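Local coordinates for protein putative acetyl/propionyl-CoA carboxylase, alpha subunit (Methylibium petroleiphilum, PDB 2O1Q) that is a putative acetylacetone dioxygenase of the cupin superfamily that carries bound zinc and probably cleaves a small diketone with molecular oxygen, at residues G30-L35 with I48-A53; G43-I48 with G119-V124. All coordinates share one frame; numbering follows the deposited sequence.

Both contacts are buried in the cupin-like domain and draw on strand 44-51, sharing Ile48, but they use it differently. Contact 1 lies within one sheet, zipping strand 44-51 to its hairpin partner 32-39 with regular backbone bonds, and it reaches a more exposed margin where an arginine-aspartate pair sits. Contact 2 lies deeper and joins two sheets: a tryptophan indole and a glycine carbonyl meet Gly119, just ahead of strand 121-124, whose Leu121 side chain comes to about 5 Å from the zinc. Its chemistry is sparse, two hydrogen bonds and one apolar touch. The two contacts are in touch as well, since Ala47 CB packs on Trp33 and Leu35.

Contact 1: residues G30-L35 with I48-A53; sequences GIRWKL and IFDCPA
Arg32, Trp33 and Lys34 pair antiparallel with Asp50, Phe49 and Ile48, the strand axes 4.6 Å apart with their directions at 171°. Arg32-Asp50 and Lys34-Ile48 are hydrogen-bonded pairs, each with two N-H...O bonds; Arg32 N to Asp50 O measures 2.9 Å. Trp33-Phe49, between them, is a non-hydrogen-bonded pair.

On the face carrying Arg32 and Asp50 the two side chains run side by side. The bend at chi3 (-49°) sets NE of Arg32; NH2 meets Asp50 OD2 at 2.9 Å in a salt bridge. The oxygen lies in the guanidinium plane, whereas NH2 approaches it from above the carboxylate plane, 38° out; a weak NE bond reaches the same oxygen. A water joins this pair to the loop residue Gly30, accepting from Arg32 NE and bonding to Asp50 OD2 and to Gly30 O, the last at 2.8 Å. On this face too, Lys34 CB meets Ile48 CG2, and Lys34 NZ bonds to Met14 O and Val17 O.

On the other face Trp33 CB lies 3.7 Å from Phe49 CD2, while the indole leads away to Phe22 and Trp143; Phe49 also stacks on Phe113 of strand 110-118. Beyond the paired residues, Ile31 CG2 comes within 4.1 Å of Cys51 SG, and Pro52 CD packs on Gly30 O at 3.3 Å. This is a classic antiparallel beta hairpin, built into one sheet of the cupin-like barrel.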
# COMPACT_ATOMS: atom_id res chain seq x y z
N GLY A 30 -19.65 15.94 19.99
CA GLY A 30 -20.38 14.71 20.21
C GLY A 30 -20.25 13.62 19.17
O GLY A 30 -21.16 12.76 19.01
N ILE A 31 -19.13 13.57 18.48
CA ILE A 31 -18.88 12.59 17.45
C ILE A 31 -18.75 11.20 18.12
O ILE A 31 -18.14 11.06 19.20
CB ILE A 31 -17.59 12.94 16.66
CG1 ILE A 31 -17.75 14.29 15.90
CG2 ILE A 31 -17.20 11.77 15.74
CD1 ILE A 31 -16.61 14.70 14.92
N ARG A 32 -19.33 10.20 17.45
CA ARG A 32 -19.27 8.80 17.85
C ARG A 32 -18.71 8.03 16.67
O ARG A 32 -18.70 8.51 15.51
CB ARG A 32 -20.63 8.26 18.27
CG ARG A 32 -21.11 8.90 19.56
CD ARG A 32 -22.44 8.34 20.01
NE ARG A 32 -23.44 8.31 18.93
CZ ARG A 32 -24.55 7.57 18.92
NH1 ARG A 32 -24.84 6.75 19.89
NH2 ARG A 32 -25.34 7.58 17.88
N TRP A 33 -18.24 6.82 16.94
CA TRP A 33 -17.56 6.03 15.92
C TRP A 33 -17.75 4.54 16.17
O TRP A 33 -18.07 4.16 17.29
CB TRP A 33 -16.09 6.43 15.82
CG TRP A 33 -15.16 5.93 16.85
CD1 TRP A 33 -15.35 5.91 18.18
CD2 TRP A 33 -13.85 5.39 16.63
NE1 TRP A 33 -14.24 5.45 18.81
CE2 TRP A 33 -13.32 5.07 17.87
CE3 TRP A 33 -13.10 5.14 15.49
CZ2 TRP A 33 -12.04 4.52 18.02
CZ3 TRP A 33 -11.84 4.60 15.63
CH2 TRP A 33 -11.34 4.27 16.89
N LYS A 34 -17.44 3.74 15.13
CA LYS A 34 -17.25 2.27 15.21
C LYS A 34 -15.99 2.05 14.41
O LYS A 34 -15.94 2.40 13.23
CB LYS A 34 -18.41 1.52 14.60
CG LYS A 34 -19.73 1.85 15.29
CD LYS A 34 -20.89 1.09 14.66
CE LYS A 34 -22.19 1.52 15.27
NZ LYS A 34 -23.35 0.69 14.81
N LEU A 35 -14.99 1.45 15.04
CA LEU A 35 -13.86 0.92 14.32
C LEU A 35 -14.25 -0.39 13.66
O LEU A 35 -14.80 -1.25 14.29
CB LEU A 35 -12.68 0.69 15.25
CG LEU A 35 -11.37 0.22 14.61
CD1 LEU A 35 -10.92 1.29 13.62
CD2 LEU A 35 -10.32 -0.02 15.69
N ILE A 48 -16.37 4.03 10.83
CA ILE A 48 -17.55 4.84 10.47
C ILE A 48 -17.85 5.76 11.63
O ILE A 48 -17.49 5.46 12.78
CB ILE A 48 -18.77 3.97 10.05
CG1 ILE A 48 -19.87 4.81 9.48
CG2 ILE A 48 -19.13 3.05 11.21
CD1 ILE A 48 -20.93 3.99 8.66
N PHE A 49 -18.30 6.96 11.28
CA PHE A 49 -18.53 8.05 12.21
C PHE A 49 -19.93 8.60 12.11
O PHE A 49 -20.47 8.73 11.00
CB PHE A 49 -17.55 9.19 11.93
CG PHE A 49 -16.08 8.77 12.01
CD1 PHE A 49 -15.47 8.16 10.94
CD2 PHE A 49 -15.34 8.93 13.18
CE1 PHE A 49 -14.17 7.79 10.99
CE2 PHE A 49 -14.04 8.55 13.22
CZ PHE A 49 -13.46 7.96 12.16
N ASP A 50 -20.44 8.96 13.26
CA ASP A 50 -21.77 9.55 13.45
C ASP A 50 -21.50 10.91 14.06
O ASP A 50 -21.03 11.01 15.18
CB ASP A 50 -22.60 8.69 14.39
CG ASP A 50 -23.99 9.24 14.59
OD1 ASP A 50 -24.62 9.59 13.58
OD2 ASP A 50 -24.42 9.33 15.74
N CYS A 51 -21.84 11.97 13.33
CA CYS A 51 -21.37 13.28 13.67
C CYS A 51 -22.52 14.23 13.77
O CYS A 51 -23.15 14.55 12.77
CB CYS A 51 -20.42 13.77 12.60
SG CYS A 51 -19.03 12.74 12.16
N PRO A 52 -22.79 14.71 14.98
CA PRO A 52 -23.87 15.65 15.18
C PRO A 52 -23.65 16.92 14.42
O PRO A 52 -22.53 17.26 14.17
CB PRO A 52 -23.83 15.92 16.68
CG PRO A 52 -23.24 14.67 17.20
CD PRO A 52 -22.22 14.32 16.27
N ALA A 53 -24.73 17.59 14.07
CA ALA A 53 -24.62 18.94 13.52
C ALA A 53 -23.81 19.81 14.45
O ALA A 53 -24.02 19.76 15.69
CB ALA A 53 -25.99 19.51 13.35
O HOH W 1 -22.82 11.04 17.56

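Contact 2: residues G43-I48 with G119-V124; sequences GSWTAI and GPLTFV
The Trp45 indole meets Gly119, Pro120 and Leu121 with its edge, while its ring stacks with that of Phe117 from strand 110-118. Around this edge Gly119 O, Pro120 CA and Leu121 CG all lie near the ring plane. At the pyrrole side NE1 donates to Gly119 O at 2.9 Å; the oxygen is tilted 18° from the indole plane. The N-H...O angle is 150°, and the donor stands well above the plane of the carbonyl. The bond gives the buried indole N-H an acceptor and helps fix the rotation of the ring. Further along the rim, CZ2 of Trp45 touches Leu121 CG at 4.3 Å, a looser apolar contact. Trp45 CG sits between its backbone N and carbonyl carbon (chi1 52°), and from strand 44-51 the CB points toward Gly119-Val124.

A second bond works beside the first: Gly119 N donates to Gly43 O at 3.1 Å. Gly119 is thus gripped at both N and O, its amide by the backbone and its carbonyl by the indole. Gly43 and Ser44 both face Ser39 in a G1 beta bulge, and Gly43 has the positive phi common for glycine at that place.

Strands 110-118 and 121-124 belong to different sheets, and Gly119 lies in the short link between them. The contact therefore ties the start of strand 44-51 to this link. Beyond it Leu121 packs on His60 and His62 of strand 55-62, which bind zinc together with His102, while Pro120 rests on Val133 of strand 130-134.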
# COMPACT_ATOMS: atom_id res chain seq x y z
N GLY A 43 -0.60 -0.85 8.12
CA GLY A 43 -0.97 0.30 8.92
C GLY A 43 -2.24 1.01 8.47
O GLY A 43 -2.47 2.19 8.79
N SER A 44 -3.12 0.32 7.76
CA SER A 44 -4.36 0.92 7.37
C SER A 44 -5.49 0.57 8.37
O SER A 44 -5.31 -0.31 9.22
CB SER A 44 -4.68 0.58 5.91
OG SER A 44 -4.91 -0.83 5.89
N TRP A 45 -6.56 1.36 8.37
CA TRP A 45 -7.64 1.18 9.32
C TRP A 45 -8.89 1.86 8.73
O TRP A 45 -8.78 2.71 7.83
CB TRP A 45 -7.25 1.71 10.70
CG TRP A 45 -6.72 3.14 10.72
CD1 TRP A 45 -5.49 3.57 10.28
CD2 TRP A 45 -7.37 4.26 11.29
NE1 TRP A 45 -5.36 4.91 10.53
CE2 TRP A 45 -6.51 5.36 11.15
CE3 TRP A 45 -8.64 4.46 11.91
CZ2 TRP A 45 -6.84 6.64 11.60
CZ3 TRP A 45 -8.97 5.73 12.38
CH2 TRP A 45 -8.07 6.82 12.19
N THR A 46 -10.08 1.44 9.16
CA THR A 46 -11.33 1.81 8.56
C THR A 46 -12.35 1.91 9.68
O THR A 46 -12.35 1.06 10.62
CB THR A 46 -11.76 0.72 7.59
OG1 THR A 46 -10.76 0.50 6.60
CG2 THR A 46 -13.08 1.00 6.98
N ALA A 47 -13.15 2.95 9.62
CA ALA A 47 -14.09 3.29 10.66
C ALA A 47 -15.26 4.00 10.07
O ALA A 47 -15.18 4.52 8.90
CB ALA A 47 -13.37 4.16 11.75
N ILE A 48 -16.37 4.03 10.83
CA ILE A 48 -17.55 4.84 10.47
C ILE A 48 -17.85 5.76 11.63
O ILE A 48 -17.49 5.46 12.78
CB ILE A 48 -18.77 3.97 10.05
CG1 ILE A 48 -19.87 4.81 9.48
CG2 ILE A 48 -19.13 3.05 11.21
CD1 ILE A 48 -20.93 3.99 8.66
N GLY A 119 -2.32 4.65 6.95
CA GLY A 119 -1.40 5.23 7.88
C GLY A 119 -2.08 6.19 8.85
O GLY A 119 -3.32 6.30 8.92
N PRO A 120 -1.28 6.81 9.72
CA PRO A 120 -1.89 7.65 10.77
C PRO A 120 -2.29 9.04 10.39
O PRO A 120 -2.07 9.49 9.27
CB PRO A 120 -0.79 7.74 11.83
CG PRO A 120 0.53 7.54 11.07
CD PRO A 120 0.17 6.58 9.94
N LEU A 121 -3.01 9.67 11.31
CA LEU A 121 -3.26 11.10 11.25
C LEU A 121 -2.28 11.77 12.22
O LEU A 121 -2.14 11.32 13.40
CB LEU A 121 -4.70 11.44 11.64
CG LEU A 121 -5.79 10.73 10.85
CD1 LEU A 121 -7.20 11.19 11.26
CD2 LEU A 121 -5.54 10.86 9.36
N THR A 122 -1.66 12.85 11.76
CA THR A 122 -0.85 13.71 12.61
C THR A 122 -1.74 14.88 13.07
O THR A 122 -2.08 15.76 12.29
CB THR A 122 0.39 14.22 11.93
OG1 THR A 122 1.13 13.09 11.45
CG2 THR A 122 1.23 15.06 12.89
N PHE A 123 -2.10 14.87 14.35
CA PHE A 123 -2.81 16.00 14.91
C PHE A 123 -1.80 17.07 15.23
O PHE A 123 -0.74 16.76 15.80
CB PHE A 123 -3.67 15.61 16.13
CG PHE A 123 -4.90 14.79 15.76
CD1 PHE A 123 -4.79 13.40 15.67
CD2 PHE A 123 -6.09 15.38 15.49
CE1 PHE A 123 -5.87 12.62 15.26
CE2 PHE A 123 -7.20 14.61 15.10
CZ PHE A 123 -7.07 13.21 14.99
N VAL A 124 -2.12 18.31 14.82
CA VAL A 124 -1.17 19.42 14.83
C VAL A 124 -1.68 20.62 15.60
O VAL A 124 -2.87 20.80 15.81
CB VAL A 124 -0.78 19.84 13.39
CG1 VAL A 124 -0.03 18.69 12.70
CG2 VAL A 124 -1.97 20.34 12.57